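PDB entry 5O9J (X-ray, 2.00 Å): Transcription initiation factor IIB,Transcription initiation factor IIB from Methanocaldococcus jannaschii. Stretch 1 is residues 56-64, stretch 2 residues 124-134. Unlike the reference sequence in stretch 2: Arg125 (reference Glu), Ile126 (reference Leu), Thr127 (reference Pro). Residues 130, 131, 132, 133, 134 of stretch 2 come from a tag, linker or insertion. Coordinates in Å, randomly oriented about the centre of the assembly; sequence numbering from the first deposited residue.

Stretch 1, residues 56-64: AFNSNYKFK
Stretch 2 (124-134) KRITNIYTNRK

Stretch 1 is a β-hairpin. Ala56 and Phe57 end one strand, Phe63 and Lys64 begin the next, and the two run antiparallel with Ala56 facing Lys64: Ala56 N donates to Lys64 O at 3.0 Å and Lys64 N to Ala56 O at 2.9 Å. Nearer the loop, Asn58 N donates to Lys62 O at 2.8 Å. The reversal is a type I β turn from Asn58 to Tyr61, with Ser59 at phi/psi -63/-19 and Asn60 at -94/18, closed by Tyr61 N to Asn58 O at 2.9 Å. Tyr61 then takes a left-handed conformation, 66/33, which returns the chain to the extended Lys62 at -128/144. Stretch 2 holds one strand, Thr127 to Thr131, entered through Ile126 at -81/-37 and left through Asn132 at -103/-9, after which Arg133 is extended at -135/162. Between the stretches, Phe57 CA is 8.9 Å from Ile129 CA and 10.8 Å from Arg133 CA, and Phe63 CA is 11.1 Å from Ile129 CA. No hydrogen bond joins them; side chains of stretch 2 meet both side chains and backbone of the hairpin, burying 210 Å² in total.

The turn is braced from within. Asn58, chi1 p and chi2 -2°, turns its CB away from stretch 2 and curls its amide back over the loop, where OD1 accepts from Lys62 N at 2.7 Å and, weakly, from Asn60 N at 3.2 Å. One side-chain oxygen thus serves two backbone amides.

Five side chains direct CA-to-CB toward the other stretch: Phe57 and Phe63 from the hairpin, Arg125, Ile129 and Arg133 from stretch 2. Phe63 (chi1 m, chi2 95°) brings its ring tip to the apolar Ile129 (chi1 m, chi2 t), with Phe63 CZ 3.9 Å from Ile129 CD1; the methyl lies near the ring plane, at its edge, a plain hydrophobic contact. The same tip serves Arg125, a residue that differs from the reference sequence. Its rotamer, p, t, p with chi4 -96°, sets one face of the guanidinium against the aromatic atom, and Phe63 CZ stands 4.4 Å from Arg125 CZ. A flat cation can rest against carbon this way while its N-H groups, which lie in its plane, point elsewhere.

Arg133 comes from an engineered linker and has more of its surface covered by the other stretch, 61 Å², than any other residue here. With chi1 p, chi2 and chi3 t and chi4 89°, it extends to the start of the turn. Its NH2 lies 3.8 Å from Phe57 O and 3.8 Å from Asn58 O, too long for hydrogen bonds but favourable for a positive charge among carbonyl oxygens. Asn58 O sits near the guanidinium plane. The Phe57 ring (chi1 t, chi2 83°) meets the same nitrogen at its edge, Phe57 CD2 to Arg133 NH2 being 4.0 Å. Within stretch 2, Thr131 OG1 (chi1 t) donates to Arg133 O at 2.5 Å, tying the strand end to the residue that makes this reach.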

# COMPACT_ATOMS: atom_id res chain seq x y z
N ALA A 56 3.55 -8.60 -6.88
CA ALA A 56 3.21 -7.37 -7.53
C ALA A 56 2.60 -7.66 -8.88
O ALA A 56 2.72 -8.77 -9.40
CB ALA A 56 4.43 -6.49 -7.68
N PHE A 57 1.95 -6.66 -9.45
CA PHE A 57 1.37 -6.72 -10.78
C PHE A 57 2.36 -6.16 -11.80
O PHE A 57 2.57 -4.96 -11.87
CB PHE A 57 0.07 -5.93 -10.80
CG PHE A 57 -0.64 -6.01 -12.08
CD1 PHE A 57 -1.48 -7.09 -12.37
CD2 PHE A 57 -0.46 -5.03 -13.03
CE1 PHE A 57 -2.13 -7.14 -13.58
CE2 PHE A 57 -1.09 -5.08 -14.22
CZ PHE A 57 -1.95 -6.12 -14.51
N ASN A 58 2.97 -7.03 -12.61
CA ASN A 58 4.09 -6.57 -13.43
C ASN A 58 3.69 -5.95 -14.78
O ASN A 58 2.51 -5.89 -15.12
CB ASN A 58 5.08 -7.72 -13.67
CG ASN A 58 4.54 -8.82 -14.59
OD1 ASN A 58 3.40 -8.79 -15.06
ND2 ASN A 58 5.39 -9.80 -14.85
N SER A 59 4.70 -5.50 -15.52
CA SER A 59 4.51 -4.85 -16.82
C SER A 59 3.87 -5.75 -17.88
O SER A 59 3.35 -5.27 -18.89
CB SER A 59 5.85 -4.32 -17.35
OG SER A 59 6.42 -3.38 -16.46
N ASN A 60 3.92 -7.06 -17.67
CA ASN A 60 3.28 -8.01 -18.57
C ASN A 60 1.88 -8.37 -18.10
O ASN A 60 1.32 -9.39 -18.51
CB ASN A 60 4.13 -9.27 -18.71
CG ASN A 60 5.50 -9.00 -19.30
OD1 ASN A 60 5.70 -8.00 -19.99
ND2 ASN A 60 6.45 -9.88 -19.01
N TYR A 61 1.33 -7.53 -17.22
CA TYR A 61 -0.03 -7.67 -16.71
C TYR A 61 -0.27 -8.91 -15.85
O TYR A 61 -1.39 -9.45 -15.86
CB TYR A 61 -1.03 -7.67 -17.87
CG TYR A 61 -1.06 -6.38 -18.66
CD1 TYR A 61 -1.02 -5.15 -18.01
CD2 TYR A 61 -1.09 -6.39 -20.05
CE1 TYR A 61 -1.04 -3.97 -18.72
CE2 TYR A 61 -1.10 -5.21 -20.77
CZ TYR A 61 -1.08 -4.00 -20.10
OH TYR A 61 -1.09 -2.81 -20.80
N LYS A 62 0.73 -9.36 -15.11
CA LYS A 62 0.57 -10.55 -14.28
C LYS A 62 0.96 -10.37 -12.81
O LYS A 62 1.92 -9.65 -12.49
CB LYS A 62 1.35 -11.72 -14.88
CG LYS A 62 0.95 -12.05 -16.32
CD LYS A 62 2.07 -12.73 -17.08
CE LYS A 62 1.63 -13.10 -18.49
NZ LYS A 62 2.50 -14.16 -19.09
N PHE A 63 0.22 -11.02 -11.92
CA PHE A 63 0.56 -11.06 -10.50
C PHE A 63 1.61 -12.13 -10.23
O PHE A 63 1.33 -13.33 -10.32
CB PHE A 63 -0.68 -11.30 -9.65
CG PHE A 63 -1.58 -10.10 -9.54
CD1 PHE A 63 -2.66 -9.93 -10.39
CD2 PHE A 63 -1.33 -9.12 -8.59
CE1 PHE A 63 -3.48 -8.82 -10.29
CE2 PHE A 63 -2.14 -8.00 -8.49
CZ PHE A 63 -3.22 -7.86 -9.34
N LYS A 64 2.80 -11.67 -9.89
CA LYS A 64 4.00 -12.50 -9.79
C LYS A 64 4.94 -11.98 -8.71
O LYS A 64 4.88 -10.81 -8.35
CB LYS A 64 4.75 -12.53 -11.13
CG LYS A 64 4.21 -13.46 -12.19
CD LYS A 64 5.25 -13.66 -13.28
CE LYS A 64 4.98 -14.92 -14.09
NZ LYS A 64 3.64 -14.89 -14.72
N LYS A 124 -12.74 -6.25 -6.54
CA LYS A 124 -13.31 -7.43 -5.91
C LYS A 124 -12.19 -8.45 -5.66
O LYS A 124 -12.04 -9.41 -6.40
CB LYS A 124 -14.42 -8.01 -6.77
CG LYS A 124 -15.53 -8.65 -5.97
CD LYS A 124 -16.62 -9.17 -6.88
CE LYS A 124 -17.45 -10.21 -6.15
NZ LYS A 124 -16.60 -11.33 -5.67
N ARG A 125 -11.39 -8.20 -4.64
CA ARG A 125 -10.31 -9.12 -4.31
C ARG A 125 -10.02 -9.07 -2.83
O ARG A 125 -10.51 -8.21 -2.11
CB ARG A 125 -9.06 -8.81 -5.13
CG ARG A 125 -8.27 -7.59 -4.65
CD ARG A 125 -6.98 -7.42 -5.44
NE ARG A 125 -7.22 -6.85 -6.76
CZ ARG A 125 -7.34 -7.55 -7.88
NH1 ARG A 125 -7.25 -8.88 -7.87
NH2 ARG A 125 -7.56 -6.93 -9.04
N ILE A 126 -9.22 -10.02 -2.37
CA ILE A 126 -8.94 -10.13 -0.95
C ILE A 126 -7.86 -9.13 -0.52
O ILE A 126 -7.95 -8.54 0.56
CB ILE A 126 -8.53 -11.56 -0.60
CG1 ILE A 126 -9.72 -12.49 -0.83
CG2 ILE A 126 -8.04 -11.64 0.85
CD1 ILE A 126 -9.70 -13.72 0.01
N THR A 127 -6.88 -8.91 -1.38
CA THR A 127 -5.73 -8.07 -1.03
C THR A 127 -5.84 -6.63 -1.51
O THR A 127 -6.47 -6.36 -2.53
CB THR A 127 -4.44 -8.66 -1.61
OG1 THR A 127 -4.61 -8.87 -3.02
CG2 THR A 127 -4.12 -9.99 -0.94
N ASN A 128 -5.23 -5.70 -0.78
CA ASN A 128 -5.11 -4.34 -1.28
C ASN A 128 -3.96 -4.21 -2.27
O ASN A 128 -3.05 -5.04 -2.30
CB ASN A 128 -4.91 -3.35 -0.12
CG ASN A 128 -6.06 -3.37 0.86
OD1 ASN A 128 -7.17 -3.81 0.54
ND2 ASN A 128 -5.80 -2.89 2.08
N ILE A 129 -3.99 -3.16 -3.08
CA ILE A 129 -2.87 -2.84 -3.94
C ILE A 129 -2.40 -1.41 -3.70
O ILE A 129 -3.20 -0.47 -3.65
CB ILE A 129 -3.22 -3.03 -5.43
CG1 ILE A 129 -3.77 -4.44 -5.67
CG2 ILE A 129 -2.00 -2.77 -6.30
CD1 ILE A 129 -4.06 -4.72 -7.12
N TYR A 130 -1.10 -1.26 -3.51
CA TYR A 130 -0.48 0.05 -3.39
C TYR A 130 0.25 0.36 -4.67
O TYR A 130 1.17 -0.37 -5.05
CB TYR A 130 0.46 0.09 -2.20
CG TYR A 130 -0.25 0.10 -0.89
CD1 TYR A 130 -0.71 -1.08 -0.32
CD2 TYR A 130 -0.47 1.29 -0.21
CE1 TYR A 130 -1.38 -1.06 0.89
CE2 TYR A 130 -1.13 1.32 1.00
CZ TYR A 130 -1.58 0.14 1.54
OH TYR A 130 -2.23 0.17 2.75
N THR A 131 -0.12 1.43 -5.36
CA THR A 131 0.42 1.64 -6.70
C THR A 131 0.88 3.06 -6.99
O THR A 131 0.36 4.03 -6.45
CB THR A 131 -0.62 1.23 -7.77
OG1 THR A 131 -0.05 1.44 -9.07
CG2 THR A 131 -1.89 2.06 -7.63
N ASN A 132 1.86 3.16 -7.88
CA ASN A 132 2.35 4.45 -8.34
C ASN A 132 1.81 4.78 -9.72
O ASN A 132 1.97 5.90 -10.21
CB ASN A 132 3.88 4.46 -8.35
CG ASN A 132 4.45 5.86 -8.30
OD1 ASN A 132 4.16 6.63 -7.39
ND2 ASN A 132 5.28 6.20 -9.28
N ARG A 133 1.15 3.81 -10.35
CA ARG A 133 0.55 4.03 -11.67
C ARG A 133 -0.86 3.45 -11.75
O ARG A 133 -1.25 2.62 -10.92
CB ARG A 133 1.44 3.42 -12.77
CG ARG A 133 1.58 1.90 -12.71
CD ARG A 133 2.49 1.39 -13.83
NE ARG A 133 2.63 -0.07 -13.83
CZ ARG A 133 1.82 -0.91 -14.48
NH1 ARG A 133 0.80 -0.44 -15.19
NH2 ARG A 133 2.03 -2.22 -14.42
N LYS A 134 -1.64 3.89 -12.73
CA LYS A 134 -3.03 3.47 -12.86
C LYS A 134 -3.14 2.06 -13.43
O LYS A 134 -2.69 1.79 -14.54
CB LYS A 134 -3.81 4.46 -13.72
CG LYS A 134 -2.98 5.13 -14.81
CD LYS A 134 -3.77 6.24 -15.50
CE LYS A 134 -2.85 7.22 -16.20
NZ LYS A 134 -1.89 7.87 -15.26